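Long-range contacts in sugar isomerase (Sinorhizobium meliloti, PDB 3QC0), which probably acts as a sugar isomerase, holding a zinc ion within a xylose isomerase-like TIM barrel: residues I26-I32 with A260-A265; V89-A93 with A135-L139; A50-R55 with A93-A97. All blocks are in the same frame, centred on the assembly; numbering follows the deposited sequence. Where two conformers were deposited one is given.

All three contacts join outer elements of one eight-stranded parallel TIM barrel, the fold that carries the zinc ion. Interaction 1 pairs helix 20-29, after the first strand, with helix 260-274, after the last, and so closes the ring of helices; along the chain it encloses the other two. Of these, interaction 3 begins first (50-55), and its second segment starts at A93, where the first segment of interaction 2 ends on helix 75-94. Their centres are 11 Å apart, and A92 O probably accepts a hydrogen bond from A97 N. Interaction 1 lies farther off, its centre 27 and 20 Å from those of interactions 2 and 3. Together they fasten neighbouring outer elements round the barrel.

Interaction 1 (I26-I32 with A260-A265); sequences ICLKHGI and ADEVIA
I264 of helix 260-274 spreads its branches among I26, H30 and I32, and this apolar cluster is the densely filled part of the contact. Its CG2 is 3.5 Å from I32 CD1, a close carbon pair, and also lies over one face of the H30 ring as a CH-pi contact, 4.0 Å from the centroid. Its CG1 meets I26 CG2. With CG1 anti to the carbonyl carbon (chi1 -62°), I26 extends CD1 to within 3.4 Å of A260 CB; the small alanine suits so tight a fit. The branching of I264 suits its place, for CG1 and CG2 serve different partners, I26 for the one and I32 and H30 for the other.

Toward solvent the packing gives way to a polar link. H30 NE2 donates to D261 OD1 at 3.0 Å, the oxygen lying close to the ring plane although ring and carboxylate are turned 59° apart; the N-H...O angle of 143° is somewhat bent. A265 CB reaches the ring at CE1. Were H30 replaced by an alanine, the D261 carboxylate would probably lose this donor and I264 CG2 the ring it lies over.

Just beyond H30, G31 takes positive phi in the Schellman motif that ends helix 20-29, a conformation suited to glycine. Beneath the pair of helices runs the first barrel strand, 7-10, whose I9 touches C27, I32 and I264, with L7 also against I32.

Interaction 2 (V89-A93 with A135-L139); sequences VDEAA and AGVPL
V89 of helix 75-94 and V137 lie alongside each other, pointing in opposite directions, in the alpha/beta packing of a TIM barrel: one helix of the outer layer rests against the turn that leads from the next helix, 114-135, into strand 139-141. V137 is the central residue of the contact. Its CG1, anti to the backbone N (chi1 176°), touches A92 CB at 3.7 Å, while its CG2 is directed at the backbone of the helix and A93 CB. Alanine suits A92 and A93, because such short side chains allow the valine to come down close to the helix.

V89 presents its two methyls to different partners. CG1 presses on A135 CB at 3.5 Å, closer than carbons usually pack, and lies 4.0 Å from V137 CG2. CG2 branches off toward L139 CD2, the V89 and L139 side chains crossing at about a right angle. A93 CB adds a looser touch on A135 CB.

G136 carries the positive phi of the Schellman motif ending helix 114-135, so that the chain can swing from A135 to V137 with both side chains facing helix 75-94. L100 of strand 100-103 lies beneath V89, V137 and L139. At the centre, V137 CG2 sits 3.7 Å from both V89 O and A93 N, the two atoms of one helical hydrogen bond.

Interaction 3 (A50-R55 with A93-A97); sequences AGRIVR and AELGA
The guanidinium of R55 meets the carboxylate of E94 with the two planes almost perpendicular, 88° apart. Over the centre of one guanidinium face sits G51 O, 3.3 Å above the plane and one helical turn earlier. At the edge, E94 O lies in the plane, while E94 OE2 is tilted somewhat out of it. R55 NH1 donates to E94 OE2 at 3.0 Å, approaching from above the carboxylate plane, so this is a single-atom salt bridge and not the flat two-pronged kind. E94 was modelled in two conformers, and whether the bridge holds in the other is doubtful. Both side chains bend to meet: R55 at chi3 (-58°), and E94 at chi2 (60°).

Below the charged pair the contact becomes one of close van der Waals packing. L95 CD2 rests on the backbone of helix 47-57, 3.5 Å from G51 N, and touches A50 CB at 3.9 Å. V54 CG1 comes against L95 O at 3.7 Å. Glycine suits G51, since a beta carbon there would point toward 93-97 and clash with R55 NH1; without one, the CA atoms of G51 and L95 lie 5.0 Å apart. G96, with positive phi, is the Schellman residue that turns the chain out of helix 75-94.

L61 of strand 60-68 lies under V54 and L95, and V42 of helix 39-45 packs on A50 and L95. The chemistry is thus divided by depth: the buried leucine joins the two helices by shape, whereas the bridge, held by one N-H and one oxygen at the rim, probably adds only a modest attraction.

Interaction 1 (I26-I32 with A260-A265)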
ATOM      1  N   ILE A  26      -8.535  32.696  -6.429  1.00 39.49           N
ATOM      2  CA  ILE A  26      -7.352  32.681  -5.539  1.00 39.33           C
ATOM      3  C   ILE A  26      -6.125  32.149  -6.260  1.00 37.84           C
ATOM      4  O   ILE A  26      -5.043  32.657  -6.078  1.00 36.08           O
ATOM      5  CB  ILE A  26      -7.541  31.878  -4.301  1.00 39.87           C
ATOM      6  CG1 ILE A  26      -8.647  32.437  -3.458  1.00 42.23           C
ATOM      7  CG2 ILE A  26      -6.224  31.860  -3.461  1.00 40.35           C
ATOM      8  CD1 ILE A  26      -8.957  31.569  -2.315  1.00 44.07           C
ATOM      9  N   CYS A  27      -6.293  31.107  -7.070  0.56 35.64           N
ATOM     10  CA  CYS A  27      -5.172  30.615  -7.855  0.56 34.67           C
ATOM     11  C   CYS A  27      -4.597  31.710  -8.786  0.56 36.06           C
ATOM     12  O   CYS A  27      -3.389  31.896  -8.874  0.56 34.20           O
ATOM     13  CB  CYS A  27      -5.578  29.327  -8.611  0.56 32.96           C
ATOM     14  SG  CYS A  27      -5.945  27.841  -7.519  0.56 28.43           S
ATOM     15  N   LEU A  28      -5.463  32.473  -9.457  1.00 37.73           N
ATOM     16  CA  LEU A  28      -4.998  33.556 -10.337  1.00 39.20           C
ATOM     17  C   LEU A  28      -4.344  34.720  -9.557  1.00 39.71           C
ATOM     18  O   LEU A  28      -3.345  35.289 -10.030  1.00 38.33           O
ATOM     19  CB  LEU A  28      -6.155  34.095 -11.185  1.00 38.96           C
ATOM     20  CG  LEU A  28      -6.669  33.178 -12.297  1.00 37.58           C
ATOM     21  CD1 LEU A  28      -7.968  33.772 -12.904  1.00 39.21           C
ATOM     22  CD2 LEU A  28      -5.606  32.942 -13.376  1.00 37.00           C
ATOM     23  N   LYS A  29      -4.882  35.013  -8.367  1.00 40.90           N
ATOM     24  CA  LYS A  29      -4.282  36.011  -7.438  1.00 43.77           C
ATOM     25  C   LYS A  29      -2.826  35.638  -7.088  1.00 42.84           C
ATOM     26  O   LYS A  29      -2.020  36.509  -6.765  1.00 41.74           O
ATOM     27  CB  LYS A  29      -5.086  36.125  -6.113  1.00 45.24           C
ATOM     28  CG  LYS A  29      -6.480  36.858  -6.151  1.00 50.41           C
ATOM     29  CD  LYS A  29      -7.225  36.740  -4.768  1.00 54.72           C
ATOM     30  CE  LYS A  29      -8.432  37.677  -4.655  1.00 58.22           C
ATOM     31  NZ  LYS A  29      -9.297  37.577  -3.419  1.00 57.76           N
ATOM     32  N   HIS A  30      -2.502  34.337  -7.123  1.00 40.49           N
ATOM     33  CA  HIS A  30      -1.130  33.894  -6.856  1.00 39.98           C
ATOM     34  C   HIS A  30      -0.320  33.556  -8.098  1.00 38.62           C
ATOM     35  O   HIS A  30       0.734  32.920  -7.994  1.00 37.39           O
ATOM     36  CB  HIS A  30      -1.139  32.676  -5.934  1.00 38.38           C
ATOM     37  CG  HIS A  30      -1.559  32.977  -4.536  1.00 38.72           C
ATOM     38  ND1 HIS A  30      -0.651  33.286  -3.548  1.00 37.82           N
ATOM     39  CD2 HIS A  30      -2.778  32.977  -3.944  1.00 40.26           C
ATOM     40  CE1 HIS A  30      -1.292  33.471  -2.409  1.00 41.13           C
ATOM     41  NE2 HIS A  30      -2.584  33.291  -2.620  1.00 41.33           N
ATOM     42  N   GLY A  31      -0.804  33.929  -9.275  1.00 37.66           N
ATOM     43  CA  GLY A  31      -0.031  33.671 -10.492  1.00 37.42           C
ATOM     44  C   GLY A  31      -0.150  32.243 -11.020  1.00 35.60           C
ATOM     45  O   GLY A  31       0.690  31.797 -11.826  1.00 34.18           O
ATOM     46  N   ILE A  32      -1.175  31.526 -10.553  1.00 33.69           N
ATOM     47  CA  ILE A  32      -1.338  30.113 -10.954  1.00 32.34           C
ATOM     48  C   ILE A  32      -2.369  30.074 -12.077  1.00 32.06           C
ATOM     49  O   ILE A  32      -3.496  30.569 -11.906  1.00 31.56           O
ATOM     50  CB  ILE A  32      -1.703  29.199  -9.755  1.00 31.02           C
ATOM     51  CG1 ILE A  32      -0.527  29.113  -8.774  1.00 30.46           C
ATOM     52  CG2 ILE A  32      -2.092  27.787 -10.228  1.00 28.30           C
ATOM     53  CD1 ILE A  32      -0.951  28.715  -7.373  1.00 29.86           C
ATOM     54  N   ALA A 260      -7.939  29.643   2.416  1.00 32.56           N
ATOM     55  CA  ALA A 260      -7.508  29.180   1.092  1.00 31.22           C
ATOM     56  C   ALA A 260      -6.324  29.988   0.598  1.00 30.73           C
ATOM     57  O   ALA A 260      -5.413  29.479   0.001  1.00 28.30           O
ATOM     58  CB  ALA A 260      -8.653  29.226   0.084  1.00 30.31           C
ATOM     59  N   ASP A 261      -6.331  31.287   0.870  1.00 30.80           N
ATOM     60  CA  ASP A 261      -5.206  32.126   0.580  1.00 31.83           C
ATOM     61  C   ASP A 261      -3.857  31.615   1.120  1.00 31.47           C
ATOM     62  O   ASP A 261      -2.829  31.512   0.403  1.00 29.71           O
ATOM     63  CB  ASP A 261      -5.516  33.505   1.253  1.00 32.75           C
ATOM     64  CG  ASP A 261      -4.585  34.543   0.873  1.00 35.87           C
ATOM     65  OD1 ASP A 261      -3.819  34.353  -0.051  1.00 37.30           O
ATOM     66  OD2 ASP A 261      -4.699  35.633   1.435  1.00 40.15           O
ATOM     67  N   GLU A 262      -3.863  31.303   2.402  1.00 31.69           N
ATOM     68  CA  GLU A 262      -2.660  30.793   3.040  1.00 31.33           C
ATOM     69  C   GLU A 262      -2.273  29.435   2.443  1.00 29.86           C
ATOM     70  O   GLU A 262      -1.082  29.156   2.236  1.00 29.57           O
ATOM     71  CB  GLU A 262      -2.862  30.652   4.533  1.00 31.94           C
ATOM     72  CG  GLU A 262      -1.530  30.430   5.250  1.00 35.53           C
ATOM     73  CD  GLU A 262      -1.684  29.850   6.625  1.00 40.02           C
ATOM     74  OE1 GLU A 262      -2.839  29.600   7.067  1.00 44.04           O
ATOM     75  OE2 GLU A 262      -0.628  29.627   7.266  1.00 41.25           O
ATOM     76  N   VAL A 263      -3.270  28.603   2.157  1.00 27.84           N
ATOM     77  CA  VAL A 263      -2.947  27.258   1.607  1.00 25.82           C
ATOM     78  C   VAL A 263      -2.217  27.417   0.281  1.00 25.92           C
ATOM     79  O   VAL A 263      -1.161  26.837   0.077  1.00 25.76           O
ATOM     80  CB  VAL A 263      -4.188  26.416   1.406  1.00 24.98           C
ATOM     81  CG1 VAL A 263      -3.817  25.041   0.801  1.00 25.33           C
ATOM     82  CG2 VAL A 263      -4.939  26.226   2.716  1.00 25.39           C
ATOM     83  N   ILE A 264      -2.755  28.255  -0.613  1.00 26.87           N
ATOM     84  CA  ILE A 264      -2.168  28.398  -1.945  1.00 26.58           C
ATOM     85  C   ILE A 264      -0.808  29.112  -1.899  1.00 28.20           C
ATOM     86  O   ILE A 264       0.138  28.735  -2.619  1.00 27.27           O
ATOM     87  CB  ILE A 264      -3.116  29.113  -2.930  1.00 26.36           C
ATOM     88  CG1 ILE A 264      -4.418  28.339  -3.082  1.00 27.04           C
ATOM     89  CG2 ILE A 264      -2.427  29.303  -4.266  1.00 25.22           C
ATOM     90  CD1 ILE A 264      -4.256  26.871  -3.547  1.00 25.94           C
ATOM     91  N   ALA A 265      -0.698  30.124  -1.038  1.00 29.42           N
ATOM     92  CA  ALA A 265       0.598  30.731  -0.769  1.00 30.11           C
ATOM     93  C   ALA A 265       1.631  29.698  -0.340  1.00 29.36           C
ATOM     94  O   ALA A 265       2.775  29.718  -0.846  1.00 28.81           O
ATOM     95  CB  ALA A 265       0.472  31.841   0.320  1.00 31.35           C
TER

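Interaction 2 (V89-A93 with A135-L139)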
ATOM      1  N   VAL A  89     -15.700  12.192 -20.172  1.00 13.31           N
ATOM      2  CA  VAL A  89     -14.925  12.577 -21.340  1.00 14.22           C
ATOM      3  C   VAL A  89     -15.522  13.827 -21.963  1.00 14.21           C
ATOM      4  O   VAL A  89     -14.777  14.721 -22.291  1.00 15.09           O
ATOM      5  CB  VAL A  89     -14.878  11.454 -22.378  1.00 13.42           C
ATOM      6  CG1 VAL A  89     -14.408  11.973 -23.770  1.00 15.03           C
ATOM      7  CG2 VAL A  89     -13.940  10.308 -21.882  1.00 13.80           C
ATOM      8  N   ASP A  90     -16.846  13.876 -22.088  1.00 15.14           N
ATOM      9  CA  ASP A  90     -17.498  15.051 -22.682  1.00 15.78           C
ATOM     10  C   ASP A  90     -17.195  16.327 -21.858  1.00 16.70           C
ATOM     11  O   ASP A  90     -16.966  17.413 -22.400  1.00 17.13           O
ATOM     12  CB  ASP A  90     -18.998  14.836 -22.812  1.00 16.25           C
ATOM     13  CG  ASP A  90     -19.370  13.750 -23.789  1.00 16.83           C
ATOM     14  OD1 ASP A  90     -18.501  13.210 -24.545  1.00 17.82           O
ATOM     15  OD2 ASP A  90     -20.574  13.420 -23.810  1.00 20.62           O
ATOM     16  N   GLU A  91     -17.248  16.196 -20.537  1.00 15.99           N
ATOM     17  CA  GLU A  91     -16.917  17.266 -19.616  1.00 17.29           C
ATOM     18  C   GLU A  91     -15.464  17.712 -19.800  1.00 16.68           C
ATOM     19  O   GLU A  91     -15.176  18.908 -19.922  1.00 19.56           O
ATOM     20  CB  GLU A  91     -17.201  16.841 -18.175  1.00 16.90           C
ATOM     21  CG  GLU A  91     -18.656  16.503 -17.886  1.00 18.19           C
ATOM     22  CD  GLU A  91     -18.875  15.690 -16.626  1.00 21.69           C
ATOM     23  OE1 GLU A  91     -18.003  15.752 -15.739  1.00 20.81           O
ATOM     24  OE2 GLU A  91     -19.924  14.976 -16.552  1.00 24.30           O
ATOM     25  N   ALA A  92     -14.538  16.756 -19.826  1.00 17.03           N
ATOM     26  CA  ALA A  92     -13.145  17.061 -20.020  1.00 17.31           C
ATOM     27  C   ALA A  92     -12.910  17.802 -21.323  1.00 18.59           C
ATOM     28  O   ALA A  92     -12.103  18.730 -21.375  1.00 19.87           O
ATOM     29  CB  ALA A  92     -12.251  15.756 -19.958  1.00 16.74           C
ATOM     30  N   ALA A  93     -13.570  17.343 -22.373  1.00 18.52           N
ATOM     31  CA  ALA A  93     -13.433  17.969 -23.712  1.00 19.73           C
ATOM     32  C   ALA A  93     -13.920  19.409 -23.670  1.00 20.95           C
ATOM     33  O   ALA A  93     -13.228  20.292 -24.165  1.00 22.54           O
ATOM     34  CB  ALA A  93     -14.194  17.163 -24.731  1.00 18.93           C
ATOM     35  N   ALA A 135     -13.087  12.456 -28.936  1.00 18.65           N
ATOM     36  CA  ALA A 135     -13.175  13.733 -28.248  1.00 18.37           C
ATOM     37  C   ALA A 135     -11.859  14.465 -28.097  1.00 20.09           C
ATOM     38  O   ALA A 135     -11.845  15.634 -27.692  1.00 21.57           O
ATOM     39  CB  ALA A 135     -13.878  13.559 -26.829  1.00 18.59           C
ATOM     40  N   GLY A 136     -10.744  13.788 -28.393  1.00 19.40           N
ATOM     41  CA  GLY A 136      -9.429  14.360 -28.139  1.00 20.59           C
ATOM     42  C   GLY A 136      -9.036  14.433 -26.661  1.00 20.11           C
ATOM     43  O   GLY A 136      -8.244  15.297 -26.285  1.00 22.47           O
ATOM     44  N   VAL A 137      -9.532  13.499 -25.850  1.00 18.17           N
ATOM     45  CA  VAL A 137      -9.289  13.514 -24.399  1.00 16.95           C
ATOM     46  C   VAL A 137      -8.400  12.297 -24.024  1.00 16.68           C
ATOM     47  O   VAL A 137      -8.876  11.154 -24.014  1.00 16.26           O
ATOM     48  CB  VAL A 137     -10.587  13.487 -23.594  1.00 16.21           C
ATOM     49  CG1 VAL A 137     -10.292  13.415 -22.053  1.00 15.61           C
ATOM     50  CG2 VAL A 137     -11.483  14.700 -23.906  1.00 16.51           C
ATOM     51  N   PRO A 138      -7.116  12.550 -23.715  1.00 16.89           N
ATOM     52  CA  PRO A 138      -6.264  11.442 -23.207  1.00 15.73           C
ATOM     53  C   PRO A 138      -6.826  10.882 -21.920  1.00 15.37           C
ATOM     54  O   PRO A 138      -7.302  11.651 -21.088  1.00 14.68           O
ATOM     55  CB  PRO A 138      -4.920  12.121 -22.961  1.00 16.66           C
ATOM     56  CG  PRO A 138      -4.952  13.311 -23.971  1.00 17.18           C
ATOM     57  CD  PRO A 138      -6.351  13.811 -23.835  1.00 17.84           C
ATOM     58  N   LEU A 139      -6.797   9.557 -21.799  1.00 13.45           N
ATOM     59  CA  LEU A 139      -7.221   8.905 -20.556  1.00 12.90           C
ATOM     60  C   LEU A 139      -5.978   8.636 -19.734  1.00 13.98           C
ATOM     61  O   LEU A 139      -5.063   7.981 -20.212  1.00 14.56           O
ATOM     62  CB  LEU A 139      -7.949   7.593 -20.852  1.00 12.80           C
ATOM     63  CG  LEU A 139      -9.264   7.739 -21.650  1.00 13.00           C
ATOM     64  CD1 LEU A 139      -9.933   6.358 -21.881  1.00 14.11           C
ATOM     65  CD2 LEU A 139     -10.249   8.756 -20.995  1.00 13.83           C
TER

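Interaction 3 (A50-R55 with A93-A97)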
ATOM      1  N   ALA A  50     -18.286  26.903 -16.033  1.00 29.50           N
ATOM      2  CA  ALA A  50     -16.929  26.505 -15.783  1.00 28.09           C
ATOM      3  C   ALA A  50     -16.072  26.683 -17.031  1.00 27.48           C
ATOM      4  O   ALA A  50     -14.975  27.163 -16.951  1.00 26.79           O
ATOM      5  CB  ALA A  50     -16.871  25.011 -15.256  1.00 26.66           C
ATOM      6  N   GLY A  51     -16.551  26.258 -18.193  1.00 27.91           N
ATOM      7  CA  GLY A  51     -15.756  26.402 -19.422  1.00 29.41           C
ATOM      8  C   GLY A  51     -15.574  27.868 -19.833  1.00 31.16           C
ATOM      9  O   GLY A  51     -14.541  28.248 -20.388  1.00 30.77           O
ATOM     10  N   ARG A  52     -16.576  28.697 -19.566  1.00 33.65           N
ATOM     11  CA  ARG A  52     -16.440  30.130 -19.853  1.00 35.52           C
ATOM     12  C   ARG A  52     -15.298  30.732 -19.030  1.00 34.83           C
ATOM     13  O   ARG A  52     -14.452  31.452 -19.579  1.00 33.57           O
ATOM     14  CB  ARG A  52     -17.743  30.855 -19.568  1.00 37.26           C
ATOM     15  CG  ARG A  52     -17.690  32.344 -19.971  1.00 43.23           C
ATOM     16  CD  ARG A  52     -18.795  33.184 -19.308  1.00 48.50           C
ATOM     17  NE  ARG A  52     -18.609  33.353 -17.863  1.00 50.31           N
ATOM     18  CZ  ARG A  52     -17.675  34.115 -17.285  1.00 53.13           C
ATOM     19  NH1 ARG A  52     -16.804  34.811 -18.014  1.00 55.69           N
ATOM     20  NH2 ARG A  52     -17.606  34.177 -15.961  1.00 52.93           N
ATOM     21  N   ILE A  53     -15.259  30.406 -17.727  1.00 32.99           N
ATOM     22  CA  ILE A  53     -14.185  30.856 -16.831  1.00 33.10           C
ATOM     23  C   ILE A  53     -12.841  30.338 -17.313  1.00 32.83           C
ATOM     24  O   ILE A  53     -11.859  31.066 -17.381  1.00 31.10           O
ATOM     25  CB  ILE A  53     -14.424  30.402 -15.380  1.00 32.33           C
ATOM     26  CG1 ILE A  53     -15.649  31.109 -14.800  1.00 33.10           C
ATOM     27  CG2 ILE A  53     -13.159  30.612 -14.510  1.00 31.47           C
ATOM     28  CD1 ILE A  53     -16.148  30.571 -13.472  1.00 32.44           C
ATOM     29  N   VAL A  54     -12.784  29.045 -17.648  1.00 32.21           N
ATOM     30  CA  VAL A  54     -11.554  28.508 -18.203  1.00 32.28           C
ATOM     31  C   VAL A  54     -11.054  29.267 -19.439  1.00 33.75           C
ATOM     32  O   VAL A  54      -9.882  29.641 -19.515  1.00 31.82           O
ATOM     33  CB  VAL A  54     -11.720  26.985 -18.527  1.00 31.81           C
ATOM     34  CG1 VAL A  54     -10.576  26.485 -19.391  1.00 30.92           C
ATOM     35  CG2 VAL A  54     -11.876  26.218 -17.201  1.00 29.43           C
ATOM     36  N   ARG A  55     -11.945  29.495 -20.403  1.00 35.45           N
ATOM     37  CA  ARG A  55     -11.536  30.129 -21.653  1.00 37.56           C
ATOM     38  C   ARG A  55     -11.230  31.628 -21.433  1.00 37.76           C
ATOM     39  O   ARG A  55     -10.280  32.117 -21.988  1.00 36.65           O
ATOM     40  CB  ARG A  55     -12.577  29.914 -22.771  1.00 38.52           C
ATOM     41  CG  ARG A  55     -12.583  28.445 -23.311  1.00 41.11           C
ATOM     42  CD  ARG A  55     -13.572  28.241 -24.454  1.00 45.94           C
ATOM     43  NE  ARG A  55     -14.930  28.594 -24.046  1.00 49.29           N
ATOM     44  CZ  ARG A  55     -15.814  27.774 -23.468  1.00 51.46           C
ATOM     45  NH1 ARG A  55     -15.524  26.495 -23.205  1.00 50.22           N
ATOM     46  NH2 ARG A  55     -17.011  28.257 -23.134  1.00 53.46           N
ATOM     47  N   ALA A  93     -13.570  17.343 -22.373  1.00 18.52           N
ATOM     48  CA  ALA A  93     -13.433  17.969 -23.712  1.00 19.73           C
ATOM     49  C   ALA A  93     -13.920  19.409 -23.670  1.00 20.95           C
ATOM     50  O   ALA A  93     -13.228  20.292 -24.165  1.00 22.54           O
ATOM     51  CB  ALA A  93     -14.194  17.163 -24.731  1.00 18.93           C
ATOM     52  N   GLU A  94     -15.062  19.644 -23.040  1.00 21.55           N
ATOM     53  CA  GLU A  94     -15.623  21.007 -22.934  0.54 22.64           C
ATOM     54  C   GLU A  94     -14.662  21.949 -22.220  1.00 23.43           C
ATOM     55  O   GLU A  94     -14.518  23.133 -22.575  1.00 24.39           O
ATOM     56  CB  GLU A  94     -16.947  20.986 -22.188  0.54 23.55           C
ATOM     57  CG  GLU A  94     -17.542  22.379 -21.903  0.54 25.63           C
ATOM     58  CD  GLU A  94     -17.824  23.180 -23.182  0.54 28.66           C
ATOM     59  OE1 GLU A  94     -18.218  22.581 -24.194  0.54 28.25           O
ATOM     60  OE2 GLU A  94     -17.640  24.408 -23.156  0.54 30.53           O
ATOM     61  N   LEU A  95     -13.998  21.442 -21.178  1.00 21.77           N
ATOM     62  CA  LEU A  95     -13.084  22.235 -20.385  1.00 22.58           C
ATOM     63  C   LEU A  95     -11.644  22.294 -20.935  1.00 22.64           C
ATOM     64  O   LEU A  95     -10.776  22.929 -20.335  1.00 24.82           O
ATOM     65  CB  LEU A  95     -13.090  21.744 -18.943  1.00 22.54           C
ATOM     66  CG  LEU A  95     -14.446  21.722 -18.240  1.00 22.89           C
ATOM     67  CD1 LEU A  95     -14.326  21.040 -16.862  1.00 24.99           C
ATOM     68  CD2 LEU A  95     -15.014  23.165 -18.141  1.00 25.41           C
ATOM     69  N   GLY A  96     -11.377  21.598 -22.040  1.00 22.05           N
ATOM     70  CA  GLY A  96     -10.041  21.518 -22.608  1.00 22.02           C
ATOM     71  C   GLY A  96      -9.015  20.830 -21.722  1.00 21.81           C
ATOM     72  O   GLY A  96      -7.834  21.138 -21.795  1.00 23.13           O
ATOM     73  N   ALA A  97      -9.486  19.899 -20.901  1.00 20.51           N
ATOM     74  CA  ALA A  97      -8.578  19.202 -19.976  1.00 19.80           C
ATOM     75  C   ALA A  97      -7.464  18.406 -20.693  1.00 19.53           C
ATOM     76  O   ALA A  97      -7.701  17.736 -21.704  1.00 20.03           O
ATOM     77  CB  ALA A  97      -9.358  18.264 -19.034  1.00 19.69           C
TER